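PDB 1ORN: endonuclease III from Geobacillus stearothermophilus, which probably removes damaged pyrimidine bases from DNA in base excision repair and is caught here as a covalent DNA intermediate. Local coordinates for residues 71-76 against 92-97; 135-140 against 172-177; 143-148 against 182-187. All blocks are in the same frame, centred on the assembly; numbering follows the deposited sequence.

Contact 1. Residues 71-76 against 92-97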
loop_
_atom_site.group_PDB
_atom_site.type_symbol
_atom_site.label_atom_id
_atom_site.label_comp_id
_atom_site.label_asym_id
_atom_site.label_seq_id
_atom_site.Cartn_x
_atom_site.Cartn_y
_atom_site.Cartn_z
ATOM N N VAL C 71 -20.885 -6.488 -17.206
ATOM C CA VAL C 71 -20.400 -5.912 -18.453
ATOM C C VAL C 71 -19.366 -6.818 -19.104
ATOM O O VAL C 71 -18.766 -7.668 -18.443
ATOM C CB VAL C 71 -19.762 -4.522 -18.221
ATOM C CG1 VAL C 71 -20.780 -3.586 -17.578
ATOM C CG2 VAL C 71 -18.518 -4.650 -17.344
ATOM N N PRO C 72 -19.166 -6.671 -20.423
ATOM C CA PRO C 72 -18.176 -7.515 -21.095
ATOM C C PRO C 72 -16.790 -7.123 -20.597
ATOM O O PRO C 72 -16.561 -5.970 -20.240
ATOM C CB PRO C 72 -18.376 -7.176 -22.570
ATOM C CG PRO C 72 -19.829 -6.806 -22.636
ATOM C CD PRO C 72 -19.989 -5.947 -21.408
ATOM N N LEU C 73 -15.871 -8.080 -20.569
ATOM C CA LEU C 73 -14.518 -7.803 -20.107
ATOM C C LEU C 73 -13.899 -6.625 -20.866
ATOM O O LEU C 73 -13.249 -5.759 -20.273
ATOM C CB LEU C 73 -13.648 -9.054 -20.270
ATOM C CG LEU C 73 -12.215 -8.982 -19.740
ATOM C CD1 LEU C 73 -12.235 -8.617 -18.263
ATOM C CD2 LEU C 73 -11.521 -10.319 -19.946
ATOM N N GLU C 74 -14.117 -6.587 -22.176
ATOM C CA GLU C 74 -13.577 -5.526 -23.022
ATOM C C GLU C 74 -14.037 -4.136 -22.599
ATOM O O GLU C 74 -13.300 -3.159 -22.746
ATOM C CB GLU C 74 -13.971 -5.759 -24.485
ATOM C CG GLU C 74 -13.567 -7.117 -25.042
ATOM C CD GLU C 74 -14.291 -8.268 -24.363
ATOM O OE1 GLU C 74 -15.538 -8.226 -24.289
ATOM O OE2 GLU C 74 -13.612 -9.215 -23.908
ATOM N N GLU C 75 -15.257 -4.046 -22.079
ATOM C CA GLU C 75 -15.801 -2.766 -21.648
ATOM C C GLU C 75 -15.124 -2.269 -20.376
ATOM O O GLU C 75 -14.773 -1.092 -20.271
ATOM C CB GLU C 75 -17.312 -2.882 -21.420
ATOM C CG GLU C 75 -17.994 -1.568 -21.041
ATOM C CD GLU C 75 -19.506 -1.692 -20.954
ATOM O OE1 GLU C 75 -20.168 -0.699 -20.575
ATOM O OE2 GLU C 75 -20.035 -2.781 -21.266
ATOM N N LEU C 76 -14.950 -3.162 -19.407
ATOM C CA LEU C 76 -14.303 -2.782 -18.156
ATOM C C LEU C 76 -12.842 -2.416 -18.430
ATOM O O LEU C 76 -12.294 -1.498 -17.815
ATOM C CB LEU C 76 -14.390 -3.928 -17.138
ATOM C CG LEU C 76 -13.728 -3.662 -15.779
ATOM C CD1 LEU C 76 -14.381 -2.452 -15.106
ATOM C CD2 LEU C 76 -13.851 -4.892 -14.894
ATOM N N ASN C 92 -9.033 -9.754 -13.318
ATOM C CA ASN C 92 -8.990 -10.070 -11.888
ATOM C C ASN C 92 -10.192 -9.470 -11.151
ATOM O O ASN C 92 -10.779 -10.116 -10.284
ATOM C CB ASN C 92 -7.695 -9.541 -11.263
ATOM C CG ASN C 92 -6.484 -10.394 -11.601
ATOM O OD1 ASN C 92 -5.338 -9.945 -11.471
ATOM N ND2 ASN C 92 -6.726 -11.631 -12.019
ATOM N N ILE C 93 -10.564 -8.244 -11.499
ATOM C CA ILE C 93 -11.702 -7.607 -10.846
ATOM C C ILE C 93 -13.000 -8.388 -11.081
ATOM O O ILE C 93 -13.766 -8.614 -10.148
ATOM C CB ILE C 93 -11.853 -6.137 -11.311
ATOM C CG1 ILE C 93 -10.701 -5.312 -10.729
ATOM C CG2 ILE C 93 -13.190 -5.555 -10.851
ATOM C CD1 ILE C 93 -10.571 -3.912 -11.314
ATOM N N GLN C 94 -13.245 -8.824 -12.313
ATOM C CA GLN C 94 -14.463 -9.584 -12.569
ATOM C C GLN C 94 -14.455 -10.902 -11.790
ATOM O O GLN C 94 -15.477 -11.309 -11.244
ATOM C CB GLN C 94 -14.642 -9.860 -14.065
ATOM C CG GLN C 94 -14.835 -8.598 -14.900
ATOM C CD GLN C 94 -15.513 -8.880 -16.228
ATOM O OE1 GLN C 94 -15.170 -9.840 -16.918
ATOM N NE2 GLN C 94 -16.475 -8.040 -16.593
ATOM N N LYS C 95 -13.303 -11.565 -11.730
ATOM C CA LYS C 95 -13.196 -12.829 -10.998
ATOM C C LYS C 95 -13.326 -12.590 -9.493
ATOM O O LYS C 95 -13.921 -13.392 -8.769
ATOM C CB LYS C 95 -11.859 -13.508 -11.304
ATOM C CG LYS C 95 -11.685 -14.870 -10.639
ATOM N N LEU C 96 -12.771 -11.475 -9.029
ATOM C CA LEU C 96 -12.827 -11.112 -7.618
ATOM C C LEU C 96 -14.276 -10.855 -7.199
ATOM O O LEU C 96 -14.718 -11.312 -6.143
ATOM C CB LEU C 96 -11.959 -9.863 -7.390
ATOM C CG LEU C 96 -11.889 -9.122 -6.060
ATOM C CD1 LEU C 96 -10.655 -8.209 -6.086
ATOM C CD2 LEU C 96 -13.154 -8.308 -5.830
ATOM N N CYS C 97 -15.016 -10.136 -8.036
ATOM C CA CYS C 97 -16.417 -9.830 -7.740
ATOM C C CYS C 97 -17.286 -11.088 -7.738
ATOM O O CYS C 97 -18.193 -11.233 -6.918
ATOM C CB CYS C 97 -16.944 -8.804 -8.741
ATOM S SG CYS C 97 -16.293 -7.127 -8.419
#
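Q94, on helix 86-103, reaches V71, just ahead of helix 73-79, and L73 and L76 in its first turn, joining two helices of the six-helix barrel of the HhH-GPD fold. CG of Q94 stands anti to the carbonyl carbon (chi1 -64°), and the chain runs on extended, which carries the amide to the turn ahead of the shorter helix. There NE2 donates a hydrogen bond to V71 O, 3.0 Å away and bent to 141° at the hydrogen. The acceptor lies close to the amide plane of Q94, whereas the donor stands above the carbonyl plane of V71. NE2 is also hydrogen-bonded to the backbone oxygen of Y68, in helix 65-69, and a primary amide suits this place because one nitrogen can serve two carbonyls. OE1 is turned instead to L73, 3.5 Å from its CD1. L76 slides past Q94 in the opposite direction, its CD2 lying 3.8 Å from Q94 CG, so the aliphatic stem of the glutamine is used as well as its polar head. The same methyl of L76 meets I93 CG2 at 4.1 Å, the two side chains crossing at about a right angle. P72, at the N-cap position, has no backbone N-H to satisfy, and its carbonyl accepts E75 N at 3.0 Å as the first turn of the helix begins. Beyond the pair, Y62 lies against V71 and L76, A90 against L73 and L76, and I38 and L42 against I93. The chemistry implies a divided role for Q94: its nitrogen ties a carbonyl of helix 65-69 to one in the link leading to helix 73-79, while its CG and its oxygen lie against L76 and L73.

Contact 2. Residues 135-140 against 172-177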
loop_
_atom_site.group_PDB
_atom_site.type_symbol
_atom_site.label_atom_id
_atom_site.label_comp_id
_atom_site.label_asym_id
_atom_site.label_seq_id
_atom_site.Cartn_x
_atom_site.Cartn_y
_atom_site.Cartn_z
ATOM N N GLY C 135 -9.807 -1.447 10.496
ATOM C CA GLY C 135 -8.991 -1.123 11.651
ATOM C C GLY C 135 -8.133 -2.235 12.214
ATOM O O GLY C 135 -7.679 -2.147 13.354
ATOM N N VAL C 136 -7.903 -3.285 11.431
ATOM C CA VAL C 136 -7.081 -4.395 11.896
ATOM C C VAL C 136 -5.616 -4.014 11.739
ATOM O O VAL C 136 -5.183 -3.629 10.654
ATOM C CB VAL C 136 -7.329 -5.684 11.076
ATOM C CG1 VAL C 136 -6.438 -6.806 11.599
ATOM C CG2 VAL C 136 -8.787 -6.098 11.173
ATOM N N PRO C 137 -4.832 -4.111 12.821
ATOM C CA PRO C 137 -3.419 -3.755 12.701
ATOM C C PRO C 137 -2.686 -4.621 11.678
ATOM O O PRO C 137 -2.796 -5.848 11.677
ATOM C CB PRO C 137 -2.891 -3.942 14.124
ATOM C CG PRO C 137 -3.810 -4.972 14.701
ATOM C CD PRO C 137 -5.155 -4.545 14.190
ATOM N N ALA C 138 -1.954 -3.963 10.790
ATOM C CA ALA C 138 -1.187 -4.657 9.765
ATOM C C ALA C 138 -0.234 -3.659 9.142
ATOM O O ALA C 138 -0.472 -2.451 9.184
ATOM C CB ALA C 138 -2.118 -5.227 8.697
ATOM N N ILE C 139 0.855 -4.171 8.584
ATOM C CA ILE C 139 1.840 -3.331 7.924
ATOM C C ILE C 139 1.950 -3.796 6.479
ATOM O O ILE C 139 2.465 -4.879 6.201
ATOM C CB ILE C 139 3.222 -3.451 8.591
ATOM C CG1 ILE C 139 3.121 -3.041 10.062
ATOM C CG2 ILE C 139 4.234 -2.581 7.852
ATOM C CD1 ILE C 139 4.420 -3.178 10.824
ATOM N N ALA C 140 1.443 -2.979 5.565
ATOM C CA ALA C 140 1.488 -3.295 4.148
ATOM C C ALA C 140 2.831 -2.824 3.609
ATOM O O ALA C 140 3.166 -1.644 3.712
ATOM C CB ALA C 140 0.355 -2.588 3.424
ATOM N N ILE C 172 7.625 -2.533 16.323
ATOM C CA ILE C 172 6.531 -1.605 16.597
ATOM C C ILE C 172 5.340 -2.228 17.318
ATOM O O ILE C 172 4.905 -3.331 16.989
ATOM C CB ILE C 172 6.002 -0.984 15.284
ATOM C CG1 ILE C 172 7.153 -0.335 14.516
ATOM C CG2 ILE C 172 4.913 0.035 15.585
ATOM C CD1 ILE C 172 6.786 0.075 13.115
ATOM N N PRO C 173 4.798 -1.520 18.321
ATOM C CA PRO C 173 3.646 -2.028 19.066
ATOM C C PRO C 173 2.478 -2.179 18.094
ATOM O O PRO C 173 2.206 -1.282 17.298
ATOM C CB PRO C 173 3.397 -0.932 20.102
ATOM C CG PRO C 173 4.769 -0.415 20.365
ATOM C CD PRO C 173 5.350 -0.318 18.971
ATOM N N LYS C 174 1.806 -3.321 18.163
ATOM C CA LYS C 174 0.674 -3.620 17.294
ATOM C C LYS C 174 -0.297 -2.445 17.167
ATOM O O LYS C 174 -0.858 -2.203 16.096
ATOM C CB LYS C 174 -0.046 -4.862 17.829
ATOM C CG LYS C 174 -1.340 -5.223 17.125
ATOM C CD LYS C 174 -1.727 -6.676 17.394
ATOM C CE LYS C 174 -1.684 -7.027 18.878
ATOM N NZ LYS C 174 -2.641 -6.229 19.690
ATOM N N GLU C 175 -0.477 -1.705 18.255
ATOM C CA GLU C 175 -1.382 -0.562 18.264
ATOM C C GLU C 175 -0.931 0.566 17.339
ATOM O O GLU C 175 -1.738 1.415 16.952
ATOM C CB GLU C 175 -1.525 -0.012 19.687
ATOM C CG GLU C 175 -2.017 -1.025 20.716
ATOM C CD GLU C 175 -1.032 -2.158 20.950
ATOM O OE1 GLU C 175 0.153 -1.874 21.233
ATOM O OE2 GLU C 175 -1.445 -3.335 20.858
ATOM N N GLU C 176 0.351 0.574 16.984
ATOM C CA GLU C 176 0.891 1.621 16.123
ATOM C C GLU C 176 1.241 1.162 14.709
ATOM O O GLU C 176 1.785 1.938 13.927
ATOM C CB GLU C 176 2.150 2.221 16.748
ATOM C CG GLU C 176 2.019 2.637 18.199
ATOM C CD GLU C 176 3.322 3.195 18.744
ATOM O OE1 GLU C 176 3.415 3.418 19.972
ATOM O OE2 GLU C 176 4.255 3.413 17.939
ATOM N N TRP C 177 0.949 -0.092 14.381
ATOM C CA TRP C 177 1.272 -0.612 13.055
ATOM C C TRP C 177 0.692 0.178 11.897
ATOM O O TRP C 177 1.417 0.573 10.989
ATOM C CB TRP C 177 0.811 -2.058 12.921
ATOM C CG TRP C 177 1.646 -3.027 13.673
ATOM C CD1 TRP C 177 2.746 -2.751 14.430
ATOM C CD2 TRP C 177 1.446 -4.440 13.749
ATOM N NE1 TRP C 177 3.245 -3.907 14.977
ATOM C CE2 TRP C 177 2.466 -4.961 14.575
ATOM C CE3 TRP C 177 0.503 -5.321 13.199
ATOM C CZ2 TRP C 177 2.570 -6.322 14.868
ATOM C CZ3 TRP C 177 0.606 -6.679 13.492
ATOM C CH2 TRP C 177 1.635 -7.163 14.321
#
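The indole of W177 is held between I139, CD1 over one face, and K174 of its own segment, CA over the opposite face. Its CG stands anti to the carbonyl carbon (chi1 -73°), which starts the ring off toward residues 135-140. The methyl of I139 makes a CH-pi contact, 4.1 Å from the centroid of the five-membered ring and 17° off its normal, and I139 CG1 lies 3.8 Å from W177 CB. At the edge of the six-membered ring, CE3 comes within 3.6 Å of P137 C, and A138 N lies close to the same plane. P137 CB is 3.3 Å from K174 O, and its CG meets K174 CG at 3.5 Å, tight for two carbons. A rigid proline and a lysine stem suit such packing. Residues 135-140 form the Gly/Pro-rich loop of the HhH-GPD signature, leading from helix 123-134 to helix 143-152, and W177 belongs to helix 177-191. Its own segment helps to fix the rotation of the indole, NE1 donating to I172 O at 2.7 Å from above that carbonyl's plane. Further out, M169 of helix 161-171 packs on W177 and I139.

Contact 3. Residues 143-148 against 182-187. With nucleotides of chain B.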
loop_
_atom_site.group_PDB
_atom_site.type_symbol
_atom_site.label_atom_id
_atom_site.label_comp_id
_atom_site.label_asym_id
_atom_site.label_seq_id
_atom_site.Cartn_x
_atom_site.Cartn_y
_atom_site.Cartn_z
ATOM N N THR C 143 6.445 -0.501 -2.436
ATOM C CA THR C 143 7.731 0.004 -2.897
ATOM C C THR C 143 8.364 1.019 -1.936
ATOM O O THR C 143 9.568 0.954 -1.665
ATOM C CB THR C 143 7.609 0.636 -4.310
ATOM O OG1 THR C 143 8.887 1.140 -4.709
ATOM C CG2 THR C 143 6.592 1.774 -4.316
ATOM N N HIS C 144 7.565 1.941 -1.406
ATOM C CA HIS C 144 8.090 2.967 -0.498
ATOM C C HIS C 144 8.564 2.396 0.836
ATOM O O HIS C 144 9.674 2.693 1.287
ATOM C CB HIS C 144 7.036 4.053 -0.236
ATOM C CG HIS C 144 6.639 4.827 -1.459
ATOM N ND1 HIS C 144 7.523 5.621 -2.158
ATOM C CD2 HIS C 144 5.457 4.914 -2.115
ATOM C CE1 HIS C 144 6.904 6.163 -3.193
ATOM N NE2 HIS C 144 5.650 5.750 -3.190
ATOM N N VAL C 145 7.733 1.573 1.467
ATOM C CA VAL C 145 8.106 0.989 2.742
ATOM C C VAL C 145 9.371 0.158 2.595
ATOM O O VAL C 145 10.285 0.264 3.410
ATOM C CB VAL C 145 6.978 0.113 3.311
ATOM C CG1 VAL C 145 7.454 -0.598 4.577
ATOM C CG2 VAL C 145 5.760 0.982 3.616
ATOM N N GLU C 146 9.436 -0.649 1.540
ATOM C CA GLU C 146 10.616 -1.483 1.323
ATOM C C GLU C 146 11.871 -0.640 1.102
ATOM O O GLU C 146 12.910 -0.871 1.731
ATOM C CB GLU C 146 10.412 -2.402 0.120
ATOM C CG GLU C 146 11.601 -3.323 -0.131
ATOM C CD GLU C 146 11.451 -4.190 -1.372
ATOM O OE1 GLU C 146 12.274 -5.118 -1.539
ATOM O OE2 GLU C 146 10.528 -3.947 -2.183
ATOM N N ARG C 147 11.779 0.331 0.196
ATOM C CA ARG C 147 12.918 1.197 -0.101
ATOM C C ARG C 147 13.420 1.942 1.136
ATOM O O ARG C 147 14.623 1.985 1.403
ATOM C CB ARG C 147 12.552 2.211 -1.193
ATOM C CG ARG C 147 13.738 3.064 -1.639
ATOM C CD ARG C 147 13.349 4.040 -2.740
ATOM N NE ARG C 147 12.413 5.056 -2.266
ATOM C CZ ARG C 147 11.121 5.104 -2.582
ATOM N NH1 ARG C 147 10.586 4.191 -3.385
ATOM N NH2 ARG C 147 10.358 6.070 -2.083
ATOM N N VAL C 148 12.501 2.541 1.885
ATOM C CA VAL C 148 12.876 3.280 3.084
ATOM C C VAL C 148 13.537 2.357 4.101
ATOM O O VAL C 148 14.555 2.711 4.693
ATOM C CB VAL C 148 11.647 3.966 3.722
ATOM C CG1 VAL C 148 11.989 4.503 5.108
ATOM C CG2 VAL C 148 11.178 5.103 2.819
ATOM N N HIS C 182 1.613 4.220 7.301
ATOM C CA HIS C 182 1.299 5.423 6.540
ATOM C C HIS C 182 2.412 6.464 6.629
ATOM O O HIS C 182 2.731 7.120 5.638
ATOM C CB HIS C 182 -0.033 6.002 7.020
ATOM C CG HIS C 182 -1.217 5.175 6.619
ATOM N ND1 HIS C 182 -2.145 4.708 7.523
ATOM C CD2 HIS C 182 -1.609 4.717 5.406
ATOM C CE1 HIS C 182 -3.059 3.997 6.886
ATOM N NE2 HIS C 182 -2.756 3.986 5.601
ATOM N N ARG C 183 3.011 6.608 7.809
ATOM C CA ARG C 183 4.097 7.567 7.984
ATOM C C ARG C 183 5.299 7.173 7.129
ATOM O O ARG C 183 5.967 8.033 6.554
ATOM C CB ARG C 183 4.497 7.654 9.458
ATOM C CG ARG C 183 3.440 8.304 10.345
ATOM C CD ARG C 183 3.797 8.151 11.818
ATOM N NE ARG C 183 2.802 8.755 12.703
ATOM C CZ ARG C 183 2.708 8.497 14.006
ATOM N NH1 ARG C 183 3.549 7.647 14.576
ATOM N NH2 ARG C 183 1.768 9.080 14.737
ATOM N N MET C 184 5.568 5.871 7.037
ATOM C CA MET C 184 6.683 5.399 6.228
ATOM C C MET C 184 6.426 5.634 4.746
ATOM O O MET C 184 7.338 5.998 4.001
ATOM C CB MET C 184 6.952 3.906 6.481
ATOM C CG MET C 184 7.614 3.620 7.827
ATOM S SD MET C 184 8.144 1.887 7.986
ATOM C CE MET C 184 9.518 1.876 6.845
ATOM N N ILE C 185 5.184 5.436 4.316
ATOM C CA ILE C 185 4.831 5.646 2.920
ATOM C C ILE C 185 4.998 7.115 2.546
ATOM O O ILE C 185 5.512 7.437 1.480
ATOM C CB ILE C 185 3.381 5.207 2.631
ATOM C CG1 ILE C 185 3.299 3.678 2.653
ATOM C CG2 ILE C 185 2.929 5.742 1.275
ATOM C CD1 ILE C 185 1.935 3.133 2.327
ATOM N N PHE C 186 4.559 8.003 3.425
ATOM C CA PHE C 186 4.697 9.428 3.163
ATOM C C PHE C 186 6.172 9.813 3.135
ATOM O O PHE C 186 6.603 10.583 2.283
ATOM C CB PHE C 186 3.963 10.240 4.231
ATOM C CG PHE C 186 2.554 10.618 3.844
ATOM C CD1 PHE C 186 1.635 9.647 3.455
ATOM C CD2 PHE C 186 2.146 11.952 3.873
ATOM C CE1 PHE C 186 0.331 9.996 3.102
ATOM C CE2 PHE C 186 0.846 12.312 3.523
ATOM C CZ PHE C 186 -0.063 11.335 3.138
ATOM N N PHE C 187 6.943 9.264 4.067
ATOM C CA PHE C 187 8.370 9.564 4.137
ATOM C C PHE C 187 9.030 9.206 2.808
ATOM O O PHE C 187 9.803 9.981 2.260
ATOM C CB PHE C 187 9.013 8.773 5.282
ATOM C CG PHE C 187 10.458 9.106 5.521
ATOM C CD1 PHE C 187 10.819 10.280 6.173
ATOM C CD2 PHE C 187 11.464 8.242 5.092
ATOM C CE1 PHE C 187 12.163 10.590 6.396
ATOM C CE2 PHE C 187 12.807 8.542 5.309
ATOM C CZ PHE C 187 13.156 9.721 5.964
ATOM P P DA B 6 8.729 4.334 -6.771
ATOM O OP1 DA B 6 8.982 5.085 -5.517
ATOM O OP2 DA B 6 9.084 2.894 -6.853
ATOM O "O5'" DA B 6 7.192 4.519 -7.151
ATOM C "C5'" DA B 6 6.623 5.828 -7.204
ATOM C "C4'" DA B 6 5.197 5.775 -7.702
ATOM O "O4'" DA B 6 5.161 5.395 -9.097
ATOM C "C3'" DA B 6 4.275 4.798 -6.968
ATOM O "O3'" DA B 6 2.992 5.405 -6.821
ATOM C "C2'" DA B 6 4.163 3.634 -7.938
ATOM C "C1'" DA B 6 4.222 4.349 -9.279
ATOM N N9 DA B 6 4.679 3.541 -10.408
ATOM C C8 DA B 6 5.686 2.608 -10.426
ATOM N N7 DA B 6 5.889 2.074 -11.604
ATOM C C5 DA B 6 4.950 2.691 -12.418
ATOM C C6 DA B 6 4.654 2.567 -13.787
ATOM N N6 DA B 6 5.309 1.749 -14.619
ATOM N N1 DA B 6 3.651 3.324 -14.283
ATOM C C2 DA B 6 2.999 4.147 -13.454
ATOM N N3 DA B 6 3.186 4.355 -12.154
ATOM C C4 DA B 6 4.188 3.588 -11.690
ATOM P P DG B 8 3.433 -0.621 -5.299
ATOM O OP1 DG B 8 4.761 -0.981 -4.748
ATOM O OP2 DG B 8 3.354 0.195 -6.548
ATOM O "O5'" DG B 8 2.599 -1.952 -5.552
ATOM C "C5'" DG B 8 2.730 -3.080 -4.688
ATOM C "C4'" DG B 8 1.846 -4.194 -5.194
ATOM O "O4'" DG B 8 2.189 -4.498 -6.566
ATOM C "C3'" DG B 8 1.880 -5.521 -4.442
ATOM O "O3'" DG B 8 0.532 -5.989 -4.422
ATOM C "C2'" DG B 8 2.787 -6.391 -5.302
ATOM C "C1'" DG B 8 2.531 -5.869 -6.709
ATOM N N9 DG B 8 3.675 -5.930 -7.615
ATOM C C8 DG B 8 5.000 -5.743 -7.303
ATOM N N7 DG B 8 5.784 -5.796 -8.348
ATOM C C5 DG B 8 4.926 -6.044 -9.411
ATOM C C6 DG B 8 5.196 -6.192 -10.805
ATOM O O6 DG B 8 6.277 -6.100 -11.395
ATOM N N1 DG B 8 4.036 -6.458 -11.525
ATOM C C2 DG B 8 2.777 -6.558 -10.983
ATOM N N2 DG B 8 1.783 -6.830 -11.841
ATOM N N3 DG B 8 2.511 -6.404 -9.690
ATOM C C4 DG B 8 3.624 -6.152 -8.971
#
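H144 and V145 meet I185 and M184 where helix 143-152, whose first turn grips the DNA backbone, crosses helix 177-191, whose F187 reaches the iron-sulfur cluster. T143 N donates to OP1 of DG8 of chain B at 2.9 Å, and T143 OG1 donates to OP2 of DA6 of chain B at 2.8 Å. The start of a helix suits phosphates: the N-H of T143 points to one, and the helix dipole would be expected to help. H144 probably helps to place R147, a second ligand of the DA6 phosphate: its ND1 accepts R147 NH2 in the plane of the imidazole (2.9 Å, 155°), while R147 NH1 makes a weak hydrogen bond to OP1 of DA6 of chain B. R147 NH2 is bonded to C192 O as well, and C192 lines the cluster pocket. H144 CD2 lies 4.3 Å from I185 CG2, and its CB is near I185 O. An alanine here removes the ND1 acceptor of R147 and would probably leave the guanidinium less firmly oriented toward the phosphate, with C192 O still holding NH2, and open a gap beside I185 CG2. Behind the polar side the contact is aliphatic. V145 CG2 rests 3.8 Å from I185 CG1, and the bend of M184 at chi3 (71°) brings CE to V145 CG1 at 3.9 Å and near V148 CG1 too. V148 CG1 also touches F187 CD2 at 3.8 Å. Short branched valines suit the crossing, and a flexible methionine fills in between them. The axes of 143-148 and 182-187 approach to 8.1 Å and run at 81°. L168 of helix 161-171 packs on V145 and M184, and M17 of helix 7-20 lies against V148 and F187.

Overall arrangement
From the N terminus, helix 7-20 comes first and packs against contact 3, far from it in sequence. Contact 1 then closes a short loop of 15 residues, binding helix 73-79 to helix 86-103 within the barrel. It is complete before contact 2 opens, and their centres lie about 32 Å apart on opposite sides of the chain's centre. Contact 2 closes 31 intervening residues and contact 3 closes 33, and the two cross: 135-140, 143-148, 172-177 and 182-187 alternate along the chain. They touch where A140 O lies 3.7 Å from V145 CG2, joining the loop to helix 143-152, which contact 3 in turn packs on helix 177-191.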